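Long-range contact in leucine--tRNA ligase (Agrobacterium radiobacter, PDB 5AH5), which probably joins leucine to its cognate tRNA at the expense of ATP, as a class I aminoacyl-tRNA synthetase: residues S55-R67 against K668-A680. Numbering follows the deposited sequence.
Sequences SMGDTLARMQIAR and KVTADVERFHFNA. With nucleotides of chain D.
Met63 and Val673 reach toward each other tip to tip, the methionine chain bending at its last torsion (chi3 71°) so that CE lies 3.6 Å from Val673 CG1. A long unbranched chain suits this spot: it can bend to lay its methyl between Val673 and the carbonyl O of Thr670, 3.5 Å from CE. Leu60 forks beside it, its branched end serving two neighbours: CD1 packs on Val673 CG1, while CD2 meets Phe676 CE1 at 3.8 Å. Met56, extended beyond CG, crosses both aromatic side chains at about a right angle; its CG is 3.6 Å from Phe678 CE2, and SD makes Met-aromatic contacts, at the edge of the Phe676 ring and obliquely to Phe678. This apolar seam joins helix 48-66 of the class I catalytic domain to the helical anticodon-binding domain. Phe676, with positive phi, is the C-prime residue of the Schellman motif ending helix 653-674, a turn after which both phenylalanines face the seam, while Arg675 and His677 bond tRNA phosphates of chain D, at U16 and A15. At the other end, Arg67 is long enough to span from its helix end to Glu674: NH1 makes a salt bridge to OE1 (3.0 Å), its hydrogen bond weak and bent (129°), the guanidinium and carboxylate planes 62° apart. The same NH1 also donates to Gln64 OE1, on a lone pair in the carbonyl plane, and Thr670 CG2 lies over one guanidinium face.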
loop_
_atom_site.group_PDB
_atom_site.type_symbol
_atom_site.label_atom_id
_atom_site.label_comp_id
_atom_site.label_asym_id
_atom_site.label_seq_id
_atom_site.Cartn_x
_atom_site.Cartn_y
_atom_site.Cartn_z
ATOM N N SER B 55 7.835 -2.271 12.065
ATOM C CA SER B 55 9.072 -2.997 12.292
ATOM C C SER B 55 9.813 -3.224 11.013
ATOM O O SER B 55 11.045 -3.095 10.972
ATOM C CB SER B 55 8.795 -4.333 12.918
ATOM O OG SER B 55 8.452 -4.142 14.242
ATOM N N MET B 56 9.088 -3.541 9.968
ATOM C CA MET B 56 9.723 -3.881 8.650
ATOM C C MET B 56 10.412 -2.651 8.064
ATOM O O MET B 56 11.531 -2.749 7.525
ATOM C CB MET B 56 8.721 -4.416 7.651
ATOM C CG MET B 56 8.059 -5.744 8.014
ATOM S SD MET B 56 6.790 -6.287 6.822
ATOM C CE MET B 56 6.304 -7.752 7.732
ATOM N N GLY B 57 9.741 -1.495 8.179
ATOM C CA GLY B 57 10.293 -0.254 7.723
ATOM C C GLY B 57 11.468 0.140 8.525
ATOM O O GLY B 57 12.440 0.588 7.946
ATOM N N ASP B 58 11.432 -0.046 9.854
ATOM C CA ASP B 58 12.567 0.327 10.633
ATOM C C ASP B 58 13.862 -0.518 10.342
ATOM O O ASP B 58 14.964 -0.014 10.387
ATOM C CB ASP B 58 12.297 0.155 12.109
ATOM C CG ASP B 58 13.331 0.880 12.960
ATOM O OD1 ASP B 58 13.590 2.073 12.695
ATOM O OD2 ASP B 58 13.916 0.272 13.885
ATOM N N THR B 59 13.677 -1.834 10.240
ATOM C CA THR B 59 14.724 -2.748 9.909
ATOM C C THR B 59 15.382 -2.349 8.598
ATOM O O THR B 59 16.612 -2.229 8.539
ATOM C CB THR B 59 14.195 -4.215 9.937
ATOM O OG1 THR B 59 13.934 -4.543 11.319
ATOM C CG2 THR B 59 15.249 -5.182 9.387
ATOM N N LEU B 60 14.588 -2.145 7.551
ATOM C CA LEU B 60 15.125 -1.729 6.320
ATOM C C LEU B 60 15.878 -0.388 6.483
ATOM O O LEU B 60 17.019 -0.230 6.054
ATOM C CB LEU B 60 13.991 -1.589 5.313
ATOM C CG LEU B 60 14.419 -1.065 3.957
ATOM C CD1 LEU B 60 15.507 -1.952 3.334
ATOM C CD2 LEU B 60 13.212 -1.044 3.074
ATOM N N ALA B 61 15.240 0.590 7.137
ATOM C CA ALA B 61 15.825 1.911 7.220
ATOM C C ALA B 61 17.187 1.857 7.938
ATOM O O ALA B 61 18.112 2.478 7.488
ATOM C CB ALA B 61 14.896 2.878 7.957
ATOM N N ARG B 62 17.278 1.159 9.063
ATOM C CA ARG B 62 18.498 1.065 9.798
ATOM C C ARG B 62 19.645 0.448 8.955
ATOM O O ARG B 62 20.767 0.886 9.036
ATOM C CB ARG B 62 18.287 0.188 11.034
ATOM C CG ARG B 62 17.582 0.923 12.162
ATOM C CD ARG B 62 17.290 -0.033 13.288
ATOM N NE ARG B 62 16.594 0.589 14.384
ATOM C CZ ARG B 62 17.134 1.161 15.449
ATOM N NH1 ARG B 62 18.435 1.257 15.621
ATOM N NH2 ARG B 62 16.326 1.656 16.382
ATOM N N MET B 63 19.306 -0.527 8.122
ATOM C CA MET B 63 20.291 -1.124 7.271
ATOM C C MET B 63 20.715 -0.087 6.233
ATOM O O MET B 63 21.902 0.019 5.938
ATOM C CB MET B 63 19.778 -2.372 6.544
ATOM C CG MET B 63 20.959 -3.093 5.943
ATOM S SD MET B 63 20.470 -4.479 4.989
ATOM C CE MET B 63 19.672 -3.963 3.487
ATOM N N GLN B 64 19.753 0.610 5.633
ATOM C CA GLN B 64 20.079 1.517 4.543
ATOM C C GLN B 64 20.875 2.683 5.065
ATOM O O GLN B 64 21.799 3.124 4.414
ATOM C CB GLN B 64 18.882 2.003 3.767
ATOM C CG GLN B 64 18.082 0.939 3.087
ATOM C CD GLN B 64 18.865 0.271 1.969
ATOM O OE1 GLN B 64 19.840 -0.409 2.233
ATOM N NE2 GLN B 64 18.416 0.429 0.755
ATOM N N ILE B 65 20.610 3.090 6.279
ATOM C CA ILE B 65 21.466 4.068 6.913
ATOM C C ILE B 65 22.917 3.586 7.100
ATOM O O ILE B 65 23.869 4.306 6.804
ATOM C CB ILE B 65 20.898 4.509 8.257
ATOM C CG1 ILE B 65 19.603 5.328 8.024
ATOM C CG2 ILE B 65 21.939 5.264 9.071
ATOM C CD1 ILE B 65 18.798 5.634 9.257
ATOM N N ALA B 66 23.081 2.416 7.677
ATOM C CA ALA B 66 24.414 1.795 7.774
ATOM C C ALA B 66 25.117 1.655 6.444
ATOM O O ALA B 66 26.346 1.712 6.420
ATOM C CB ALA B 66 24.365 0.455 8.492
ATOM N N ARG B 67 24.371 1.483 5.357
ATOM C CA ARG B 67 24.945 1.355 4.039
ATOM C C ARG B 67 25.263 2.674 3.354
ATOM O O ARG B 67 25.473 2.674 2.138
ATOM C CB ARG B 67 24.064 0.492 3.129
ATOM C CG ARG B 67 24.128 -1.006 3.513
ATOM C CD ARG B 67 23.048 -1.783 2.833
ATOM N NE ARG B 67 23.434 -2.124 1.521
ATOM C CZ ARG B 67 22.680 -2.187 0.435
ATOM N NH1 ARG B 67 21.365 -1.937 0.412
ATOM N NH2 ARG B 67 23.270 -2.585 -0.668
ATOM N N LYS B 668 23.838 -12.500 2.391
ATOM C CA LYS B 668 22.512 -13.021 2.415
ATOM C C LYS B 668 21.536 -12.079 3.233
ATOM O O LYS B 668 20.465 -11.802 2.771
ATOM C CB LYS B 668 22.561 -14.410 2.995
ATOM C CG LYS B 668 21.294 -15.203 2.834
ATOM C CD LYS B 668 21.634 -16.676 3.033
ATOM C CE LYS B 668 20.481 -17.482 3.607
ATOM N NZ LYS B 668 21.010 -18.623 4.419
ATOM N N VAL B 669 22.002 -11.579 4.370
ATOM C CA VAL B 669 21.305 -10.654 5.205
ATOM C C VAL B 669 21.042 -9.379 4.432
ATOM O O VAL B 669 19.908 -8.913 4.410
ATOM C CB VAL B 669 22.074 -10.354 6.475
ATOM C CG1 VAL B 669 21.410 -9.166 7.229
ATOM C CG2 VAL B 669 22.019 -11.576 7.360
ATOM N N THR B 670 22.077 -8.868 3.762
ATOM C CA THR B 670 21.972 -7.674 2.911
ATOM C C THR B 670 20.885 -7.822 1.832
ATOM O O THR B 670 19.902 -7.012 1.741
ATOM C CB THR B 670 23.376 -7.293 2.273
ATOM O OG1 THR B 670 24.377 -7.156 3.302
ATOM C CG2 THR B 670 23.290 -6.000 1.529
ATOM N N ALA B 671 21.005 -8.870 1.034
ATOM C CA ALA B 671 20.069 -9.112 -0.074
ATOM C C ALA B 671 18.645 -9.406 0.452
ATOM O O ALA B 671 17.664 -8.967 -0.150
ATOM C CB ALA B 671 20.544 -10.272 -0.977
ATOM N N ASP B 672 18.540 -10.145 1.568
ATOM C CA ASP B 672 17.244 -10.552 2.054
ATOM C C ASP B 672 16.431 -9.383 2.686
ATOM O O ASP B 672 15.256 -9.349 2.514
ATOM C CB ASP B 672 17.352 -11.701 3.021
ATOM C CG ASP B 672 17.543 -13.116 2.268
ATOM O OD1 ASP B 672 17.242 -13.279 1.033
ATOM O OD2 ASP B 672 17.949 -14.042 2.964
ATOM N N VAL B 673 17.079 -8.507 3.429
ATOM C CA VAL B 673 16.427 -7.301 3.999
ATOM C C VAL B 673 15.896 -6.469 2.893
ATOM O O VAL B 673 14.743 -6.028 2.963
ATOM C CB VAL B 673 17.331 -6.486 4.896
ATOM C CG1 VAL B 673 16.732 -5.101 5.249
ATOM C CG2 VAL B 673 17.629 -7.257 6.156
ATOM N N GLU B 674 16.678 -6.277 1.849
ATOM C CA GLU B 674 16.210 -5.420 0.790
ATOM C C GLU B 674 15.132 -6.008 -0.083
ATOM O O GLU B 674 14.464 -5.264 -0.800
ATOM C CB GLU B 674 17.370 -4.780 0.024
ATOM C CG GLU B 674 17.847 -5.446 -1.202
ATOM C CD GLU B 674 19.238 -4.928 -1.627
ATOM O OE1 GLU B 674 19.618 -3.772 -1.276
ATOM O OE2 GLU B 674 19.956 -5.709 -2.304
ATOM N N ARG B 675 14.858 -7.316 0.006
ATOM C CA ARG B 675 13.685 -7.807 -0.710
ATOM C C ARG B 675 12.591 -8.313 0.250
ATOM O O ARG B 675 11.712 -9.078 -0.183
ATOM C CB ARG B 675 14.071 -8.860 -1.769
ATOM C CG ARG B 675 14.576 -10.149 -1.176
ATOM C CD ARG B 675 15.009 -11.178 -2.238
ATOM N NE ARG B 675 15.622 -12.303 -1.542
ATOM C CZ ARG B 675 15.550 -13.578 -1.932
ATOM N NH1 ARG B 675 14.900 -13.926 -3.029
ATOM N NH2 ARG B 675 16.136 -14.511 -1.195
ATOM N N PHE B 676 12.679 -7.897 1.517
ATOM C CA PHE B 676 11.724 -8.227 2.579
ATOM C C PHE B 676 11.656 -9.695 3.011
ATOM O O PHE B 676 10.639 -10.120 3.578
ATOM C CB PHE B 676 10.287 -7.676 2.217
ATOM C CG PHE B 676 10.111 -6.187 2.511
ATOM C CD1 PHE B 676 10.953 -5.248 1.933
ATOM C CD2 PHE B 676 9.070 -5.733 3.341
ATOM C CE1 PHE B 676 10.778 -3.884 2.183
ATOM C CE2 PHE B 676 8.904 -4.380 3.641
ATOM C CZ PHE B 676 9.739 -3.446 3.055
ATOM N N HIS B 677 12.718 -10.460 2.751
ATOM C CA HIS B 677 12.866 -11.806 3.284
ATOM C C HIS B 677 13.521 -11.756 4.651
ATOM O O HIS B 677 14.603 -12.361 4.875
ATOM C CB HIS B 677 13.647 -12.664 2.266
ATOM C CG HIS B 677 12.849 -12.982 1.043
ATOM N ND1 HIS B 677 12.996 -14.163 0.341
ATOM C CD2 HIS B 677 11.795 -12.345 0.486
ATOM C CE1 HIS B 677 12.115 -14.194 -0.640
ATOM N NE2 HIS B 677 11.385 -13.096 -0.580
ATOM N N PHE B 678 12.829 -11.096 5.617
ATOM C CA PHE B 678 13.372 -10.873 6.926
ATOM C C PHE B 678 13.527 -12.164 7.646
ATOM O O PHE B 678 14.465 -12.316 8.472
ATOM C CB PHE B 678 12.480 -9.955 7.809
ATOM C CG PHE B 678 12.182 -8.646 7.170
ATOM C CD1 PHE B 678 13.138 -7.655 7.119
ATOM C CD2 PHE B 678 10.958 -8.433 6.582
ATOM C CE1 PHE B 678 12.855 -6.434 6.528
ATOM C CE2 PHE B 678 10.658 -7.228 5.968
ATOM C CZ PHE B 678 11.618 -6.223 5.938
ATOM N N ASN B 679 12.584 -13.066 7.439
ATOM C CA ASN B 679 12.671 -14.331 8.189
ATOM C C ASN B 679 13.909 -15.119 7.741
ATOM O O ASN B 679 14.622 -15.642 8.588
ATOM C CB ASN B 679 11.434 -15.218 8.057
ATOM C CG ASN B 679 11.090 -15.528 6.641
ATOM O OD1 ASN B 679 11.527 -14.830 5.738
ATOM N ND2 ASN B 679 10.302 -16.577 6.426
ATOM N N ALA B 680 14.192 -15.095 6.457
ATOM C CA ALA B 680 15.449 -15.835 5.964
ATOM C C ALA B 680 16.708 -15.132 6.415
ATOM O O ALA B 680 17.688 -15.766 6.757
ATOM C CB ALA B 680 15.418 -15.982 4.480
ATOM P P A D 15 13.903 -17.710 0.946
ATOM O OP1 A D 15 14.705 -16.467 0.992
ATOM O OP2 A D 15 12.511 -17.677 0.537
ATOM O "O5'" A D 15 14.659 -18.718 -0.040
ATOM C "C5'" A D 15 16.070 -19.026 0.083
ATOM C "C4'" A D 15 16.443 -20.156 -0.880
ATOM O "O4'" A D 15 15.951 -21.445 -0.402
ATOM C "C3'" A D 15 15.844 -20.052 -2.281
ATOM O "O3'" A D 15 16.702 -19.298 -3.109
ATOM C "C2'" A D 15 15.906 -21.488 -2.789
ATOM O "O2'" A D 15 17.191 -21.857 -3.231
ATOM C "C1'" A D 15 15.623 -22.276 -1.520
ATOM N N9 A D 15 14.213 -22.643 -1.461
ATOM C C8 A D 15 13.149 -21.922 -0.971
ATOM N N7 A D 15 12.003 -22.545 -1.070
ATOM C C5 A D 15 12.338 -23.771 -1.635
ATOM C C6 A D 15 11.572 -24.900 -1.971
ATOM N N6 A D 15 10.257 -24.981 -1.777
ATOM N N1 A D 15 12.210 -25.951 -2.538
ATOM C C2 A D 15 13.530 -25.873 -2.714
ATOM N N3 A D 15 14.362 -24.878 -2.415
ATOM C C4 A D 15 13.693 -23.840 -1.883
ATOM P P U D 16 16.180 -17.973 -3.843
ATOM O OP1 U D 16 15.673 -17.040 -2.761
ATOM O OP2 U D 16 15.251 -18.383 -4.898
ATOM O "O5'" U D 16 17.553 -17.360 -4.363
ATOM C "C5'" U D 16 17.889 -17.303 -5.754
ATOM C "C4'" U D 16 17.423 -15.977 -6.306
ATOM O "O4'" U D 16 17.981 -14.895 -5.516
ATOM C "C3'" U D 16 17.861 -15.668 -7.726
ATOM O "O3'" U D 16 16.895 -14.793 -8.305
ATOM C "C2'" U D 16 19.267 -15.115 -7.498
ATOM O "O2'" U D 16 19.776 -14.313 -8.545
ATOM C "C1'" U D 16 19.071 -14.306 -6.209
ATOM N N1 U D 16 20.206 -14.197 -5.268
ATOM C C2 U D 16 20.025 -13.368 -4.169
ATOM O O2 U D 16 18.991 -12.748 -3.965
ATOM N N3 U D 16 21.099 -13.296 -3.316
ATOM C C4 U D 16 22.309 -13.949 -3.436
ATOM O O4 U D 16 23.175 -13.779 -2.577
ATOM C C5 U D 16 22.423 -14.786 -4.595
ATOM C C6 U D 16 21.394 -14.882 -5.450
ATOM P P A D 14 9.211 -18.900 3.416
ATOM O OP1 A D 14 9.323 -17.380 3.458
ATOM O OP2 A D 14 8.375 -19.501 2.423
ATOM O "O5'" A D 14 10.685 -19.513 3.402
ATOM C "C5'" A D 14 11.625 -19.164 4.404
ATOM C "C4'" A D 14 12.940 -19.801 4.097
ATOM O "O4'" A D 14 12.870 -21.236 4.357
ATOM C "C3'" A D 14 13.395 -19.687 2.648
ATOM O "O3'" A D 14 14.026 -18.421 2.390
ATOM C "C2'" A D 14 14.364 -20.862 2.530
ATOM O "O2'" A D 14 15.635 -20.575 3.061
ATOM C "C1'" A D 14 13.724 -21.900 3.452
ATOM N N9 A D 14 12.994 -22.992 2.813
ATOM C C8 A D 14 11.655 -23.284 2.841
ATOM N N7 A D 14 11.348 -24.408 2.249
ATOM C C5 A D 14 12.568 -24.893 1.806
ATOM C C6 A D 14 12.925 -26.063 1.111
ATOM N N6 A D 14 12.043 -26.969 0.692
ATOM N N1 A D 14 14.232 -26.240 0.807
ATOM C C2 A D 14 15.118 -25.331 1.230
ATOM N N3 A D 14 14.907 -24.208 1.921
ATOM C C4 A D 14 13.592 -24.040 2.164
#